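Local coordinates for heat shock protein-related protein (Deinococcus radiodurans, PDB 4FEI) that probably acts, through the alpha-crystallin domain seen here, as a small heat shock protein chaperone that binds unfolding proteins under stress, at the interface of chains A and B. Sequence-based numbering; all coordinates share one arbitrary frame. Chains: chain A/B, Heat shock protein-related protein.

The interface of chains A and B. Residues chain A 55-58; chain B 9-11.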
loop_
_atom_site.group_PDB
_atom_site.type_symbol
_atom_site.label_atom_id
_atom_site.label_comp_id
_atom_site.label_asym_id
_atom_site.label_seq_id
_atom_site.Cartn_x
_atom_site.Cartn_y
_atom_site.Cartn_z
ATOM N N ARG A 55 1.491 10.013 15.568
ATOM C CA ARG A 55 1.036 10.743 14.385
ATOM C C ARG A 55 0.415 9.738 13.446
ATOM O O ARG A 55 0.956 8.642 13.290
ATOM C CB ARG A 55 2.208 11.364 13.621
ATOM C CG ARG A 55 2.764 12.612 14.184
ATOM C CD ARG A 55 3.610 13.311 13.117
ATOM N NE ARG A 55 4.542 14.229 13.784
ATOM C CZ ARG A 55 5.856 14.213 13.612
ATOM N NH1 ARG A 55 6.413 13.343 12.765
ATOM N NH2 ARG A 55 6.597 15.086 14.254
ATOM N N SER A 56 -0.640 10.128 12.741
ATOM C CA SER A 56 -1.290 9.195 11.810
ATOM C C SER A 56 -1.617 9.849 10.464
ATOM O O SER A 56 -2.257 10.911 10.430
ATOM C CB SER A 56 -2.575 8.644 12.459
ATOM O OG SER A 56 -3.198 7.677 11.647
ATOM N N GLU A 57 -1.184 9.223 9.366
ATOM C CA GLU A 57 -1.651 9.580 8.002
ATOM C C GLU A 57 -2.350 8.369 7.343
ATOM O O GLU A 57 -3.191 8.531 6.429
ATOM C CB GLU A 57 -0.479 9.999 7.109
ATOM C CG GLU A 57 0.264 11.242 7.527
ATOM C CD GLU A 57 1.521 11.472 6.666
ATOM O OE1 GLU A 57 1.702 10.740 5.666
ATOM O OE2 GLU A 57 2.346 12.385 6.985
ATOM N N ARG A 58 -2.016 7.170 7.820
ATOM C CA ARG A 58 -2.411 5.934 7.172
ATOM C C ARG A 58 -3.844 5.565 7.493
ATOM O O ARG A 58 -4.264 5.674 8.649
ATOM C CB ARG A 58 -1.494 4.798 7.624
ATOM C CG ARG A 58 0.017 4.962 7.250
ATOM C CD ARG A 58 0.718 3.625 7.279
ATOM N NE ARG A 58 0.306 2.899 8.479
ATOM C CZ ARG A 58 0.281 1.575 8.607
ATOM N NH1 ARG A 58 -0.117 1.046 9.762
ATOM N NH2 ARG A 58 0.655 0.786 7.599
ATOM N N ALA B 9 2.265 7.727 6.221
ATOM C CA ALA B 9 3.209 7.404 7.341
ATOM C C ALA B 9 2.538 7.495 8.735
ATOM O O ALA B 9 1.808 8.429 9.029
ATOM C CB ALA B 9 4.411 8.322 7.309
ATOM N N ASP B 10 2.807 6.513 9.576
ATOM C CA ASP B 10 2.393 6.518 10.969
ATOM C C ASP B 10 3.633 6.480 11.863
ATOM O O ASP B 10 4.632 5.855 11.531
ATOM C CB ASP B 10 1.576 5.242 11.290
ATOM C CG ASP B 10 0.121 5.329 10.827
ATOM O OD1 ASP B 10 -0.313 6.429 10.408
ATOM O OD2 ASP B 10 -0.567 4.295 10.893
ATOM N N TRP B 11 3.528 7.107 13.015
ATOM C CA TRP B 11 4.468 6.916 14.110
ATOM C C TRP B 11 3.770 6.206 15.266
ATOM O O TRP B 11 2.768 6.666 15.789
ATOM C CB TRP B 11 5.010 8.258 14.581
ATOM C CG TRP B 11 6.002 8.858 13.582
ATOM C CD1 TRP B 11 5.758 9.864 12.682
ATOM C CD2 TRP B 11 7.384 8.492 13.419
ATOM N NE1 TRP B 11 6.918 10.130 11.950
ATOM C CE2 TRP B 11 7.919 9.295 12.379
ATOM C CE3 TRP B 11 8.218 7.577 14.053
ATOM C CZ2 TRP B 11 9.262 9.218 11.978
ATOM C CZ3 TRP B 11 9.556 7.472 13.635
ATOM C CH2 TRP B 11 10.059 8.286 12.609
HETATM O O HOH W 1 -3.092 5.152 10.830
#
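B:Asp10, on strand 9-14, pushes its carboxylate against the backbone and side chain of A:Ser56 to A:Arg58, in a patch where a loop of one alpha-crystallin domain is added antiparallel to the edge of the other. Loop exchange of this kind is how bacterial small heat shock proteins typically dimerise, so this pairing is likely to be the biological dimer contact, and two-fold symmetry repeats the patch with the chains swapped. The pairing of A:Arg55 with B:Trp11 rests on a nearly straight bond from B:Trp11 N to A:Arg55 O, 3.0 Å. The B:Asp10 carboxylate uses both of its oxygens. Its OD1 takes two backbone N-H groups, A:Glu57 N almost head-on along the C-O bond and A:Arg58 N at 3.2 Å from the syn side, somewhat out of plane. OD2 receives A:Arg58 NE at 2.9 Å in a salt bridge that is straight at the hydrogen (173°). The two flat groups stand nearly perpendicular, 87° apart: the guanidinium presents its edge, with OD2 in its plane, yet reaches that oxygen from above the carboxylate. A bend at chi3 (-44°) turns NE back to OD2 while A:Arg58 CG packs against the carboxylate carbon. With an alanine in place of B:Asp10, A:Arg58 NE and N would probably lose their carboxylate partner, and A:Glu57 N would keep at most its weak bond to B:Ala9 O, weakening the hold on the loop. On one flank, the extended A:Glu57 side chain brings OE1 within 3.1 Å of B:Ala9 N, and this N-H comes from above the A:Glu57 carboxylate plane. On the other, A:Arg55 runs alongside B:Trp11, its guanidinium nearly perpendicular to the indole and NH1 3.4 Å from NE1 without a hydrogen bond being made. Water 1 ties the polar end together, lying 2.7 Å from both A:Ser56 OG, the side-chain hydroxyl, and B:Asp10 OD2, and also contacting the backbone oxygen A:Arg58 O.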